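Local coordinates for H127A/Y244A mutant of alginate lyase AlyC3 in complex with dimannuronate (PDB 7C8F), which probably cleaves alginate by beta-elimination, as a polysaccharide lyase of family PL7, and here holds a mannuronate disaccharide, at residues Gln56-Asp61 and Leu76-Arg81; Ile31-Gly36 and Asn40-Ala45; Tyr95-Glu100 and Thr121-Ala126. All coordinates share one frame; numbering follows the deposited sequence. Where two conformers were deposited one is given.

In the fold
Along the chain the contacts come in the order 2, 1, 3, each closing before the next opens. Contact 2 pairs strand 42-44 with the end of strand 27-31 at one margin of the larger antiparallel sheet. Contacts 1 and 3 bridge from that sheet, through strands 77-82 and 119-129, to the seven-stranded sheet, through strands 58-60 and 93-103. The centres of contacts 1 and 2 are 10 Å apart, and Ser32 N probably bonds to Arg77 O; contact 3 lies 14 Å from contact 1 and 20 Å from contact 2. Contacts 1 and 3 thus join the two layers, while Arg77 and Gln124 both bind the sugar.

Contact 1: residues Gln56-Asp61 and Leu76-Arg81; sequences QYFYVD and LRNEVR. With BEM (beta-D-mannopyranuronic acid), chain D.
Asn78 reaches over to Tyr57 with its amide, ND2 lying 2.8 Å from the backbone O of Tyr57, but at 121° the N-H points well off that oxygen and the bond is weak. Lys70 O, in strand 67-72, is the stronger acceptor for ND2, whereas OD1 of Asn78 is buried with no partner in the model. With CG anti to the backbone N (chi1 175°), the amide projects from strand 77-82 toward the other sheet. Beside it Phe58 and Val80 cross at about a right angle, Phe58 CE1 standing 4.1 Å from CG2 of Val80 in the conformer described; Phe69 and Pro14 add to this buried apolar part. Packing is sparser at Tyr57, where CB comes within 3.9 Å of Asn78 ND2 while the ring leads away and is partly exposed.

The other face of strand 77-82 is polar. Arg77 grips Glu79 side-on, NE to OE1 at 2.9 Å and NH2 to OE2 at 3.0 Å, and Lys239 also pairs with OE1. NH1 of Arg77 donates to O6A of the mannuronate at 3.3 Å. Replacing Arg77 by alanine would probably cost the sugar carboxylate this donor and leave Glu79 with Lys239 but without the side-on guanidinium. One strand therefore serves two chemistries: between the sheets, a buried asparagine amide beside one apolar pair; behind it, an arginine whose rotation the glutamate is likely to fix, NH1 turned to the uronate carboxylate.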
loop_
_atom_site.group_PDB
_atom_site.type_symbol
_atom_site.label_atom_id
_atom_site.label_comp_id
_atom_site.label_asym_id
_atom_site.label_seq_id
_atom_site.Cartn_x
_atom_site.Cartn_y
_atom_site.Cartn_z
ATOM N N GLN B 56 29.841 22.461 -14.304
ATOM C CA GLN B 56 30.584 22.792 -13.093
ATOM C C GLN B 56 30.088 22.026 -11.877
ATOM O O GLN B 56 30.843 21.873 -10.914
ATOM C CB GLN B 56 30.473 24.292 -12.809
ATOM C CG GLN B 56 29.047 24.821 -12.909
ATOM C CD GLN B 56 28.935 26.302 -12.593
ATOM O OE1 GLN B 56 29.608 26.813 -11.696
ATOM N NE2 GLN B 56 28.080 27.000 -13.332
ATOM N N TYR B 57 28.842 21.552 -11.894
ATOM C CA TYR B 57 28.271 20.845 -10.753
ATOM C C TYR B 57 28.220 19.331 -10.944
ATOM O O TYR B 57 27.893 18.615 -9.991
ATOM C CB TYR B 57 26.847 21.343 -10.464
ATOM C CG TYR B 57 26.741 22.806 -10.080
ATOM C CD1 TYR B 57 27.230 23.267 -8.867
ATOM C CD2 TYR B 57 26.136 23.721 -10.932
ATOM C CE1 TYR B 57 27.127 24.603 -8.514
ATOM C CE2 TYR B 57 26.028 25.058 -10.588
ATOM C CZ TYR B 57 26.523 25.493 -9.378
ATOM O OH TYR B 57 26.415 26.823 -9.033
ATOM N N PHE B 58 28.544 18.829 -12.137
ATOM C CA PHE B 58 28.418 17.407 -12.462
ATOM C C PHE B 58 29.516 17.100 -13.477
ATOM O O PHE B 58 29.375 17.417 -14.666
ATOM C CB PHE B 58 27.035 17.086 -13.030
ATOM C CG PHE B 58 26.860 15.637 -13.433
ATOM C CD1 PHE B 58 26.755 14.642 -12.465
ATOM C CD2 PHE B 58 26.815 15.269 -14.768
ATOM C CE1 PHE B 58 26.604 13.311 -12.830
ATOM C CE2 PHE B 58 26.662 13.938 -15.133
ATOM C CZ PHE B 58 26.558 12.959 -14.160
ATOM N N TYR B 59 30.588 16.470 -13.022
ATOM C CA TYR B 59 31.732 16.227 -13.887
ATOM C C TYR B 59 32.589 15.139 -13.268
ATOM O O TYR B 59 32.377 14.728 -12.119
ATOM C CB TYR B 59 32.540 17.518 -14.105
ATOM C CG TYR B 59 33.170 18.084 -12.839
ATOM C CD1 TYR B 59 32.455 18.931 -12.001
ATOM C CD2 TYR B 59 34.481 17.771 -12.498
ATOM C CE1 TYR B 59 33.032 19.447 -10.841
ATOM C CE2 TYR B 59 35.071 18.281 -11.354
ATOM C CZ TYR B 59 34.340 19.118 -10.530
ATOM O OH TYR B 59 34.931 19.620 -9.386
ATOM N N VAL B 60 33.584 14.688 -14.022
ATOM C CA VAL B 60 34.608 13.801 -13.499
ATOM C C VAL B 60 35.895 14.600 -13.370
ATOM O O VAL B 60 36.303 15.292 -14.313
ATOM C CB VAL B 60 34.792 12.543 -14.363
ATOM C CG1 VAL B 60 36.061 11.833 -13.978
ATOM C CG2 VAL B 60 33.610 11.603 -14.163
ATOM N N ASP B 61 36.501 14.542 -12.190
ATOM C CA ASP B 61 37.795 15.178 -11.982
ATOM C C ASP B 61 38.854 14.392 -12.741
ATOM O O ASP B 61 39.057 13.201 -12.491
ATOM C CB ASP B 61 38.108 15.196 -10.490
ATOM C CG ASP B 61 39.417 15.903 -10.182
ATOM O OD1 ASP B 61 40.476 15.266 -10.326
ATOM O OD2 ASP B 61 39.374 17.088 -9.807
ATOM N N LEU B 76 17.847 22.089 -2.688
ATOM C CA LEU B 76 18.202 21.810 -4.069
ATOM C C LEU B 76 19.015 20.519 -4.144
ATOM O O LEU B 76 19.592 20.057 -3.152
ATOM C CB LEU B 76 18.946 22.990 -4.705
ATOM C CG LEU B 76 18.132 24.285 -4.858
ATOM C CD1 LEU B 76 18.833 25.277 -5.788
ATOM C CD2 LEU B 76 16.726 23.991 -5.371
ATOM N N ARG B 77 19.033 19.915 -5.327
ATOM C CA ARG B 77 19.615 18.586 -5.434
ATOM C C ARG B 77 20.307 18.409 -6.772
ATOM O O ARG B 77 20.109 19.178 -7.719
ATOM C CB ARG B 77 18.575 17.485 -5.168
ATOM C CG ARG B 77 17.215 17.699 -5.809
ATOM C CD ARG B 77 16.089 17.010 -5.018
ATOM N NE ARG B 77 16.490 15.721 -4.452
ATOM C CZ ARG B 77 16.370 15.395 -3.168
ATOM N NH1 ARG B 77 15.843 16.259 -2.309
ATOM N NH2 ARG B 77 16.767 14.201 -2.740
ATOM N N ASN B 78 21.121 17.358 -6.835
ATOM C CA ASN B 78 21.891 17.025 -8.027
ATOM C C ASN B 78 22.185 15.527 -7.929
ATOM O O ASN B 78 23.089 15.120 -7.193
ATOM C CB ASN B 78 23.166 17.851 -8.069
ATOM C CG ASN B 78 24.069 17.466 -9.218
ATOM O OD1 ASN B 78 23.696 16.674 -10.081
ATOM N ND2 ASN B 78 25.273 18.042 -9.242
ATOM N N GLU B 79 21.406 14.719 -8.641
ATOM C CA GLU B 79 21.428 13.286 -8.408
ATOM C C GLU B 79 21.271 12.508 -9.698
ATOM O O GLU B 79 20.502 12.896 -10.584
ATOM C CB GLU B 79 20.265 12.856 -7.495
ATOM C CG GLU B 79 20.357 13.397 -6.074
ATOM C CD GLU B 79 19.046 13.288 -5.325
ATOM O OE1 GLU B 79 17.982 13.635 -5.894
ATOM O OE2 GLU B 79 19.087 12.846 -4.162
ATOM N N VAL B 80 21.986 11.396 -9.789
ATOM C CA VAL B 80 21.687 10.369 -10.779
ATOM C C VAL B 80 20.565 9.499 -10.225
ATOM O O VAL B 80 20.636 9.032 -9.079
ATOM C CB VAL B 80 22.944 9.537 -11.081
ATOM C CG1 VAL B 80 22.586 8.234 -11.756
ATOM C CG2 VAL B 80 23.925 10.332 -11.953
ATOM N N ARG B 81 19.522 9.290 -11.028
ATOM C CA ARG B 81 18.318 8.557 -10.642
ATOM C C ARG B 81 18.272 7.298 -11.494
ATOM O O ARG B 81 18.072 7.379 -12.712
ATOM C CB ARG B 81 17.070 9.427 -10.831
ATOM C CG ARG B 81 15.759 8.844 -10.286
ATOM C CD ARG B 81 15.053 7.915 -11.283
ATOM N NE ARG B 81 13.614 7.823 -10.993
ATOM C CZ ARG B 81 12.907 6.702 -10.894
ATOM N NH1 ARG B 81 11.593 6.770 -10.646
ATOM N NH2 ARG B 81 13.468 5.511 -11.093
HETATM C C1 BEM D . 10.496 14.836 -2.455
HETATM C C2 BEM D . 9.410 14.518 -1.444
HETATM O O2 BEM D . 9.205 13.119 -1.375
HETATM C C3 BEM D . 9.778 15.080 -0.095
HETATM O O3 BEM D . 8.857 14.677 0.868
HETATM C C4 BEM D . 11.186 14.675 0.318
HETATM O O4 BEM D . 11.572 15.497 1.415
HETATM C C5 BEM D . 12.158 14.925 -0.811
HETATM O O5 BEM D . 11.743 14.367 -2.034
HETATM C C6 BEM D . 13.415 14.255 -0.421
HETATM O O6B BEM D . 13.644 13.135 -0.876
HETATM O O6A BEM D . 14.252 14.903 0.184
HETATM O O1 BEM D . 10.255 14.179 -3.686
#

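Contact 2: residues Ile31-Gly36 and Asn40-Ala45; sequences ISDAEG and NKEYFA
Ile31 and Glu42 form an antiparallel hydrogen-bonded pair, the last rung of a beta-hairpin between strands 27-31 and 42-44 at the margin of the larger sheet, and polar side chains stitch the connecting loop beyond it. Both backbone bonds of the pair, Ile31 N to Glu42 O and Glu42 N to Ile31 O, measure 2.9 Å. Past this rung Ser32 OG donates to Asn40 O at 2.8 Å, nearly along the C=O axis.

Asn40 then takes the place of a further rung with its side-chain amide. OD1 accepts from Asp33 N at 2.8 Å on an in-plane lone pair, almost straight at 174°, and ND2 returns a bond of 2.9 Å to Asp33 O, itself in the amide plane. Gripped at both ends, the amide is held against rotation. Its CG sits between the backbone N and the carbonyl carbon (chi1 84°), which turns the group toward Asp33. Asp33 O also accepts from Gly36 N in a type I turn, and Asp33 OD1 accepts from Glu35 N in an Asx turn. On the side of the sheet that Ile31 and Glu42 share, Ile31 CG2 meets the edge of the Phe44 ring, 3.6 Å from CE2. Phe4 packs edge-to-face with that ring, Met71 of strand 67-72 touches Ile31 and Ser32, and Ser32 bonds to Arg77 of strand 77-82, the neighbour of strand 27-31 in the sheet.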
loop_
_atom_site.group_PDB
_atom_site.type_symbol
_atom_site.label_atom_id
_atom_site.label_comp_id
_atom_site.label_asym_id
_atom_site.label_seq_id
_atom_site.Cartn_x
_atom_site.Cartn_y
_atom_site.Cartn_z
ATOM N N ILE B 31 18.681 17.428 -11.739
ATOM C CA ILE B 31 19.484 18.486 -11.183
ATOM C C ILE B 31 18.803 19.838 -11.151
ATOM O O ILE B 31 18.178 20.222 -12.065
ATOM C CB ILE B 31 20.806 18.559 -11.976
ATOM C CG1 ILE B 31 21.778 19.582 -11.423
ATOM C CG2 ILE B 31 20.551 18.783 -13.446
ATOM C CD1 ILE B 31 23.125 19.477 -12.039
ATOM N N SER B 32 18.954 20.520 -10.042
ATOM C CA SER B 32 18.400 21.822 -9.873
ATOM C C SER B 32 19.254 22.870 -10.573
ATOM O O SER B 32 20.410 22.714 -10.731
ATOM C CB SER B 32 18.431 22.153 -8.386
ATOM O OG SER B 32 17.613 21.328 -7.636
ATOM N N ASP B 33 18.600 23.943 -10.970
ATOM C CA ASP B 33 19.250 25.123 -11.489
ATOM C C ASP B 33 19.506 25.837 -10.152
ATOM O O ASP B 33 18.613 26.203 -9.488
ATOM C CB ASP B 33 18.296 25.908 -12.375
ATOM C CG ASP B 33 18.808 27.288 -12.745
ATOM O OD1 ASP B 33 19.821 27.724 -12.274
ATOM O OD2 ASP B 33 18.113 27.910 -13.513
ATOM N N ALA B 34 20.764 25.954 -9.796
ATOM C CA ALA B 34 21.120 26.540 -8.507
ATOM C C ALA B 34 20.543 27.939 -8.343
ATOM O O ALA B 34 20.256 28.361 -7.219
ATOM C CB ALA B 34 22.639 26.551 -8.329
ATOM N N GLU B 35 20.349 28.667 -9.445
ATOM C CA GLU B 35 19.820 30.024 -9.392
ATOM C C GLU B 35 18.414 30.135 -9.975
ATOM O O GLU B 35 17.959 31.233 -10.307
ATOM C CB GLU B 35 20.814 31.011 -10.002
ATOM C CG GLU B 35 22.045 31.125 -9.112
ATOM C CD GLU B 35 23.134 31.986 -9.682
ATOM O OE1 GLU B 35 22.902 32.608 -10.734
ATOM O OE2 GLU B 35 24.222 32.038 -9.069
ATOM N N GLY B 36 17.714 29.029 -10.012
ATOM C CA GLY B 36 16.359 29.034 -10.452
ATOM C C GLY B 36 15.423 29.069 -9.247
ATOM O O GLY B 36 15.836 29.251 -8.165
ATOM N N ASN B 40 13.404 23.806 -7.547
ATOM C CA ASN B 40 13.335 23.459 -8.957
ATOM C C ASN B 40 14.148 22.234 -9.348
ATOM O O ASN B 40 15.073 21.888 -8.655
ATOM C CB ASN B 40 13.729 24.640 -9.861
ATOM C CG ASN B 40 15.227 24.768 -10.057
ATOM O OD1 ASN B 40 15.815 24.106 -10.894
ATOM N ND2 ASN B 40 15.837 25.586 -9.264
ATOM N N LYS B 41 13.793 21.661 -10.488
ATOM C CA LYS B 41 14.494 20.487 -10.984
ATOM C C LYS B 41 14.402 20.285 -12.492
ATOM O O LYS B 41 13.368 20.365 -13.052
ATOM C CB LYS B 41 13.960 19.244 -10.280
ATOM C CG LYS B 41 14.877 18.059 -10.329
ATOM C CD LYS B 41 14.669 17.194 -9.103
ATOM C CE LYS B 41 13.378 16.410 -9.246
ATOM N NZ LYS B 41 12.989 15.681 -8.020
ATOM N N GLU B 42 15.522 20.014 -13.116
ATOM C CA GLU B 42 15.615 19.750 -14.531
ATOM C C GLU B 42 16.101 18.333 -14.726
ATOM O O GLU B 42 16.786 17.807 -13.918
ATOM C CB GLU B 42 16.568 20.695 -15.172
ATOM C CG GLU B 42 16.110 22.117 -15.077
ATOM C CD GLU B 42 16.832 23.014 -16.028
ATOM O OE1 GLU B 42 17.001 22.667 -17.188
ATOM O OE2 GLU B 42 17.184 24.095 -15.617
ATOM N N TYR B 43 15.703 17.755 -15.833
ATOM C CA TYR B 43 16.000 16.396 -16.174
ATOM C C TYR B 43 16.819 16.292 -17.426
ATOM O O TYR B 43 16.542 16.952 -18.371
ATOM C CB TYR B 43 14.672 15.649 -16.346
ATOM C CG TYR B 43 13.756 15.740 -15.163
ATOM C CD1 TYR B 43 12.940 16.830 -14.953
ATOM C CD2 TYR B 43 13.703 14.728 -14.259
ATOM C CE1 TYR B 43 12.115 16.875 -13.871
ATOM C CE2 TYR B 43 12.884 14.767 -13.186
ATOM C CZ TYR B 43 12.092 15.850 -12.991
ATOM O OH TYR B 43 11.321 15.853 -11.899
ATOM N N PHE B 44 17.821 15.436 -17.417
ATOM C CA PHE B 44 18.686 15.195 -18.564
ATOM C C PHE B 44 18.960 13.706 -18.668
ATOM O O PHE B 44 18.794 12.956 -17.701
ATOM C CB PHE B 44 19.992 15.981 -18.463
ATOM C CG PHE B 44 19.784 17.460 -18.306
ATOM C CD1 PHE B 44 19.492 18.253 -19.408
ATOM C CD2 PHE B 44 19.851 18.056 -17.059
ATOM C CE1 PHE B 44 19.285 19.615 -19.265
ATOM C CE2 PHE B 44 19.649 19.419 -16.908
ATOM C CZ PHE B 44 19.364 20.198 -18.016
ATOM N N ALA B 45 19.383 13.276 -19.855
ATOM C CA ALA B 45 19.656 11.867 -20.100
ATOM C C ALA B 45 18.458 10.990 -19.744
ATOM O O ALA B 45 18.593 9.922 -19.139
ATOM C CB ALA B 45 20.929 11.412 -19.385
#

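Contact 3: residues Tyr95-Glu100 and Thr121-Ala126; sequences YTLSAE and TFLQVA. With BEM (beta-D-mannopyranuronic acid), chain D.
Leu123 pushes a single methyl, CD2, against two side chains of the facing strand: it lies 3.9 Å from CD2 of Leu97 and 4.1 Å from CB of Ala99. The leucines meet at an oblique angle, branch against branch, while Ala99, with no more than a methyl to offer, lets Leu123 come in over its CB. Leu123 carries CG anti to its carbonyl carbon (chi1 -56°), and Leu97 carries CG anti to its own backbone N (chi1 -172°); each thereby directs a branch into the space between the strands. The contact is purely apolar, the CA atoms of Ala99 and Leu123 standing 8.7 Å apart, a spacing filled by side chains and too wide for backbone pairing.

Further apolar groups enclose the leucine. Phe205 and Ile207 of strand 203-210 and Phe255 of strand 250-264 touch Leu123, and Phe238 lies against Leu97. Phe122 and Leu123 both face Val145, a classic beta bulge that interrupts the regular alternation of strand 119-129; Phe122 meets Phe205 edge-to-face.

Gln124, next along, points from the opposite face of its strand. Its extended side chain, in the conformer described, brings NE2 to 3.1 Å from O6B of the mannuronate, with an N-H...O angle of 150°, so the strand that seals the core also supplies a donor to the sugar carboxylate. Ala126 probably marks the histidine removed in this mutant, two residues beyond Gln124, on the pattern of the Gln-Xaa-His motif of PL7 lyases. Apolar side chains between two antiparallel sheets, with polar ones on the far, groove-lining face of one of them, fit the beta-jelly roll of PL7 lyases, whose concave sheet carries the substrate groove.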
loop_
_atom_site.group_PDB
_atom_site.type_symbol
_atom_site.label_atom_id
_atom_site.label_comp_id
_atom_site.label_asym_id
_atom_site.label_seq_id
_atom_site.Cartn_x
_atom_site.Cartn_y
_atom_site.Cartn_z
ATOM N N TYR B 95 18.530 -5.824 -5.698
ATOM C CA TYR B 95 19.012 -4.638 -6.394
ATOM C C TYR B 95 20.061 -3.960 -5.531
ATOM O O TYR B 95 19.806 -3.697 -4.349
ATOM C CB TYR B 95 17.846 -3.688 -6.696
ATOM C CG TYR B 95 16.804 -4.404 -7.523
ATOM C CD1 TYR B 95 15.779 -5.113 -6.923
ATOM C CD2 TYR B 95 16.896 -4.432 -8.912
ATOM C CE1 TYR B 95 14.852 -5.810 -7.673
ATOM C CE2 TYR B 95 15.971 -5.127 -9.671
ATOM C CZ TYR B 95 14.953 -5.816 -9.040
ATOM O OH TYR B 95 14.005 -6.508 -9.776
ATOM N N THR B 96 21.238 -3.704 -6.100
ATOM C CA THR B 96 22.376 -3.232 -5.322
ATOM C C THR B 96 22.945 -1.947 -5.902
ATOM O O THR B 96 23.193 -1.851 -7.104
ATOM C CB THR B 96 23.486 -4.287 -5.223
ATOM O OG1 THR B 96 22.967 -5.466 -4.592
ATOM C CG2 THR B 96 24.648 -3.748 -4.386
ATOM N N LEU B 97 23.154 -0.965 -5.037
ATOM C CA LEU B 97 23.840 0.267 -5.373
ATOM C C LEU B 97 25.125 0.270 -4.560
ATOM O O LEU B 97 25.087 0.131 -3.333
ATOM C CB LEU B 97 22.982 1.477 -5.007
ATOM C CG LEU B 97 23.510 2.823 -5.486
ATOM C CD1 LEU B 97 23.305 2.933 -7.015
ATOM C CD2 LEU B 97 22.826 3.971 -4.723
ATOM N N SER B 98 26.234 0.403 -5.242
ATOM C CA SER B 98 27.533 0.415 -4.608
ATOM C C SER B 98 28.252 1.697 -4.890
ATOM O O SER B 98 28.380 2.073 -6.003
ATOM C CB SER B 98 28.389 -0.737 -5.116
ATOM O OG SER B 98 27.782 -1.960 -4.934
ATOM N N ALA B 99 28.744 2.326 -3.840
ATOM C CA ALA B 99 29.450 3.551 -3.974
ATOM C C ALA B 99 30.653 3.668 -3.050
ATOM O O ALA B 99 30.730 3.017 -2.087
ATOM C CB ALA B 99 28.496 4.694 -3.680
ATOM N N GLU B 100 31.576 4.532 -3.431
ATOM C CA GLU B 100 32.702 4.927 -2.589
ATOM C C GLU B 100 32.637 6.440 -2.637
ATOM O O GLU B 100 32.725 7.005 -3.657
ATOM C CB GLU B 100 34.034 4.393 -3.028
ATOM C CG GLU B 100 34.131 2.911 -2.873
ATOM C CD GLU B 100 35.404 2.316 -3.419
ATOM O OE1 GLU B 100 36.189 3.077 -3.990
ATOM O OE2 GLU B 100 35.565 1.112 -3.263
ATOM N N THR B 121 22.383 14.661 1.957
ATOM C CA THR B 121 21.971 13.317 1.570
ATOM C C THR B 121 22.679 12.963 0.281
ATOM O O THR B 121 22.614 13.729 -0.679
ATOM C CB THR B 121 20.461 13.276 1.344
ATOM O OG1 THR B 121 19.803 13.618 2.568
ATOM C CG2 THR B 121 20.002 11.886 0.861
ATOM N N PHE B 122 23.369 11.822 0.258
ATOM C CA PHE B 122 24.133 11.440 -0.924
ATOM C C PHE B 122 23.798 10.065 -1.495
ATOM O O PHE B 122 24.226 9.766 -2.616
ATOM C CB PHE B 122 25.653 11.614 -0.694
ATOM C CG PHE B 122 26.197 10.800 0.440
ATOM C CD1 PHE B 122 26.209 11.303 1.739
ATOM C CD2 PHE B 122 26.700 9.538 0.207
ATOM C CE1 PHE B 122 26.705 10.543 2.798
ATOM C CE2 PHE B 122 27.207 8.774 1.246
ATOM C CZ PHE B 122 27.209 9.279 2.556
ATOM N N LEU B 123 23.032 9.237 -0.787
ATOM C CA LEU B 123 22.465 8.019 -1.354
ATOM C C LEU B 123 21.041 7.908 -0.857
ATOM O O LEU B 123 20.761 8.257 0.295
ATOM C CB LEU B 123 23.229 6.765 -0.924
ATOM C CG LEU B 123 24.731 6.761 -1.235
ATOM C CD1 LEU B 123 25.444 5.676 -0.450
ATOM C CD2 LEU B 123 24.970 6.564 -2.732
ATOM N N GLN B 124 20.137 7.407 -1.700
ATOM C CA GLN B 124 18.737 7.339 -1.316
ATOM C C GLN B 124 18.075 6.127 -1.962
ATOM O O GLN B 124 18.407 5.746 -3.086
ATOM C CB GLN B 124 18.025 8.645 -1.705
ATOM C CG GLN B 124 16.594 8.809 -1.222
ATOM C CD GLN B 124 16.159 10.271 -1.195
ATOM O OE1 GLN B 124 16.834 11.117 -0.606
ATOM N NE2 GLN B 124 15.034 10.570 -1.829
ATOM N N VAL B 125 17.124 5.539 -1.242
ATOM C CA VAL B 125 16.135 4.645 -1.831
ATOM C C VAL B 125 14.804 5.354 -1.662
ATOM O O VAL B 125 14.351 5.570 -0.528
ATOM C CB VAL B 125 16.098 3.262 -1.159
ATOM C CG1 VAL B 125 15.019 2.379 -1.816
ATOM C CG2 VAL B 125 17.459 2.571 -1.200
ATOM N N ALA B 126 14.184 5.733 -2.780
ATOM C CA ALA B 126 12.884 6.385 -2.789
ATOM C C ALA B 126 11.823 5.378 -3.206
ATOM O O ALA B 126 12.129 4.278 -3.664
ATOM C CB ALA B 126 12.891 7.531 -3.805
HETATM C C1 BEM D . 10.496 14.836 -2.455
HETATM C C2 BEM D . 9.410 14.518 -1.444
HETATM O O2 BEM D . 9.205 13.119 -1.375
HETATM C C3 BEM D . 9.778 15.080 -0.095
HETATM O O3 BEM D . 8.857 14.677 0.868
HETATM C C4 BEM D . 11.186 14.675 0.318
HETATM O O4 BEM D . 11.572 15.497 1.415
HETATM C C5 BEM D . 12.158 14.925 -0.811
HETATM O O5 BEM D . 11.743 14.367 -2.034
HETATM C C6 BEM D . 13.415 14.255 -0.421
HETATM O O6B BEM D . 13.644 13.135 -0.876
HETATM O O6A BEM D . 14.252 14.903 0.184
HETATM O O1 BEM D . 10.255 14.179 -3.686
#